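Local coordinates for periplasmic binding protein (Veillonella parvula, PDB 4LJS) that probably binds a small ligand, perhaps a metal chelate, in the periplasm and passes it to an ABC importer, at residues 55-60 and 155-160. Numbering follows the deposited sequence.
Sequences IETIIA and YKYIRD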
loop_
_atom_site.group_PDB
_atom_site.type_symbol
_atom_site.label_atom_id
_atom_site.label_comp_id
_atom_site.label_asym_id
_atom_site.label_seq_id
_atom_site.Cartn_x
_atom_site.Cartn_y
_atom_site.Cartn_z
ATOM N N ILE A 55 0.900 -6.363 7.341
ATOM C CA ILE A 55 0.248 -6.325 8.646
ATOM C C ILE A 55 -1.237 -6.025 8.555
ATOM O O ILE A 55 -2.059 -6.816 9.025
ATOM C CB ILE A 55 0.931 -5.298 9.569
ATOM C CG1 ILE A 55 2.421 -5.645 9.716
ATOM C CG2 ILE A 55 0.242 -5.265 10.934
ATOM C CD1 ILE A 55 3.286 -4.489 10.175
ATOM N N GLU A 56 -1.581 -4.892 7.943
ATOM C CA GLU A 56 -2.975 -4.458 7.877
ATOM C C GLU A 56 -3.871 -5.326 6.992
ATOM O O GLU A 56 -5.071 -5.438 7.256
ATOM C CB GLU A 56 -3.087 -2.982 7.462
ATOM C CG GLU A 56 -2.811 -2.013 8.600
ATOM C CD GLU A 56 -3.295 -0.602 8.310
ATOM O OE1 GLU A 56 -4.425 -0.257 8.733
ATOM O OE2 GLU A 56 -2.542 0.164 7.669
ATOM N N THR A 57 -3.311 -5.921 5.939
ATOM C CA THR A 57 -4.118 -6.776 5.062
ATOM C C THR A 57 -4.564 -8.039 5.800
ATOM O O THR A 57 -5.724 -8.440 5.716
ATOM C CB THR A 57 -3.383 -7.156 3.751
ATOM O OG1 THR A 57 -2.993 -5.962 3.050
ATOM C CG2 THR A 57 -4.286 -8.005 2.846
ATOM N N ILE A 58 -3.644 -8.657 6.536
ATOM C CA ILE A 58 -3.986 -9.840 7.299
ATOM C C ILE A 58 -4.986 -9.486 8.400
ATOM O O ILE A 58 -5.935 -10.230 8.655
ATOM C CB ILE A 58 -2.743 -10.525 7.876
ATOM C CG1 ILE A 58 -1.916 -11.142 6.742
ATOM C CG2 ILE A 58 -3.157 -11.588 8.884
ATOM C CD1 ILE A 58 -0.468 -11.493 7.143
ATOM N N ILE A 59 -4.797 -8.328 9.025
ATOM C CA ILE A 59 -5.771 -7.851 9.995
ATOM C C ILE A 59 -7.147 -7.645 9.351
ATOM O O ILE A 59 -8.171 -8.060 9.906
ATOM C CB ILE A 59 -5.296 -6.567 10.688
ATOM C CG1 ILE A 59 -4.083 -6.879 11.585
ATOM C CG2 ILE A 59 -6.425 -5.958 11.492
ATOM C CD1 ILE A 59 -3.484 -5.660 12.283
ATOM N N ALA A 60 -7.166 -7.040 8.165
ATOM C CA ALA A 60 -8.422 -6.748 7.473
ATOM C C ALA A 60 -9.179 -8.018 7.099
ATOM O O ALA A 60 -10.395 -7.997 6.945
ATOM C CB ALA A 60 -8.170 -5.901 6.217
ATOM N N TYR A 155 -4.883 -6.032 -5.834
ATOM C CA TYR A 155 -6.041 -6.922 -5.770
ATOM C C TYR A 155 -5.616 -8.384 -5.621
ATOM O O TYR A 155 -6.147 -9.105 -4.780
ATOM C CB TYR A 155 -6.926 -6.765 -7.010
ATOM C CG TYR A 155 -7.608 -5.419 -7.108
ATOM C CD1 TYR A 155 -7.882 -4.679 -5.968
ATOM C CD2 TYR A 155 -7.984 -4.889 -8.342
ATOM C CE1 TYR A 155 -8.507 -3.448 -6.048
ATOM C CE2 TYR A 155 -8.609 -3.650 -8.431
ATOM C CZ TYR A 155 -8.865 -2.934 -7.275
ATOM O OH TYR A 155 -9.485 -1.701 -7.330
ATOM N N LYS A 156 -4.662 -8.814 -6.446
ATOM C CA LYS A 156 -4.200 -10.195 -6.416
ATOM C C LYS A 156 -3.548 -10.486 -5.070
ATOM O O LYS A 156 -3.704 -11.573 -4.511
ATOM C CB LYS A 156 -3.201 -10.466 -7.548
ATOM C CG LYS A 156 -2.389 -11.756 -7.339
ATOM C CD LYS A 156 -1.480 -12.089 -8.528
ATOM C CE LYS A 156 -0.569 -13.288 -8.233
ATOM N NZ LYS A 156 0.515 -12.976 -7.244
ATOM N N TYR A 157 -2.820 -9.497 -4.560
ATOM C CA TYR A 157 -2.142 -9.602 -3.277
ATOM C C TYR A 157 -3.167 -9.933 -2.204
ATOM O O TYR A 157 -3.007 -10.883 -1.439
ATOM C CB TYR A 157 -1.457 -8.274 -2.965
ATOM C CG TYR A 157 -0.739 -8.192 -1.632
ATOM C CD1 TYR A 157 0.558 -8.676 -1.490
ATOM C CD2 TYR A 157 -1.343 -7.594 -0.527
ATOM C CE1 TYR A 157 1.231 -8.579 -0.289
ATOM C CE2 TYR A 157 -0.676 -7.493 0.689
ATOM C CZ TYR A 157 0.613 -7.993 0.802
ATOM O OH TYR A 157 1.297 -7.905 1.998
ATOM N N ILE A 158 -4.242 -9.156 -2.181
ATOM C CA ILE A 158 -5.312 -9.359 -1.210
ATOM C C ILE A 158 -5.958 -10.731 -1.407
ATOM O O ILE A 158 -6.227 -11.452 -0.446
ATOM C CB ILE A 158 -6.355 -8.232 -1.326
ATOM C CG1 ILE A 158 -5.712 -6.903 -0.915
ATOM C CG2 ILE A 158 -7.569 -8.522 -0.468
ATOM C CD1 ILE A 158 -6.571 -5.695 -1.135
ATOM N N ARG A 159 -6.164 -11.098 -2.667
ATOM C CA ARG A 159 -6.791 -12.361 -3.008
ATOM C C ARG A 159 -5.917 -13.555 -2.591
ATOM O O ARG A 159 -6.427 -14.557 -2.080
ATOM C CB ARG A 159 -7.074 -12.379 -4.511
ATOM C CG ARG A 159 -7.890 -13.544 -4.995
ATOM C CD ARG A 159 -8.279 -13.350 -6.462
ATOM N NE ARG A 159 -9.412 -12.437 -6.630
ATOM C CZ ARG A 159 -9.377 -11.308 -7.333
ATOM N NH1 ARG A 159 -8.259 -10.931 -7.938
ATOM N NH2 ARG A 159 -10.469 -10.556 -7.439
ATOM N N ASP A 160 -4.606 -13.445 -2.803
ATOM C CA ASP A 160 -3.668 -14.502 -2.412
ATOM C C ASP A 160 -3.670 -14.721 -0.900
ATOM O O ASP A 160 -3.731 -15.852 -0.422
ATOM C CB ASP A 160 -2.248 -14.162 -2.858
ATOM C CG ASP A 160 -2.041 -14.340 -4.346
ATOM O OD1 ASP A 160 -2.842 -15.063 -4.978
ATOM O OD2 ASP A 160 -1.067 -13.762 -4.882
#
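Thr57 reaches from helix 52-60 into the angle between Tyr157 and Ile158 of helix 151-164, its CA-CB bond aimed at that helix. CB already lies 4.1 Å from Tyr157 CE2. Beyond CB the side chain forks. The hydroxyl branch, OG1, comes up to the ring's edge, near its plane, and stops 3.6 Å from Tyr157 CE2, a van der Waals approach with no hydrogen bond across the interface. The polar needs of OG1 are met elsewhere: it is hydrogen-bonded to Asn53 O, one turn back in its own helix, and to Ile297 N. With chi1 at -57°, OG1 sits beside the backbone N, where it can turn back to that carbonyl, while CG2 lies anti to the N. This methyl branch meets Ile158 CG1 at 4.2 Å, the two side chains crossing at about a right angle. Tyr157 holds CG anti to its backbone N (chi1 178°), and the far end of its ring, with CE2, reaches helix 52-60, where the side chain also touches Asn53 and Ser54. The contact is small, 116 Å² in all, but its three residues are buried; the closest CA pair, Thr57 CA and Ile158 CA, is 6.9 Å apart. Farther round helix 151-164, Asp160 OD2 takes a 2.9 Å salt bridge from Lys156 NZ and a hydrogen bond with Tyr137 OH of strand 135-138. Plain helix-to-helix packing thus joins helix 52-60, in the lobe built on the four-stranded parallel sheet, to helix 151-164, whose Ile158 packs on Met178 of long helix 168-188, probably the interlobe linker, as in relatives.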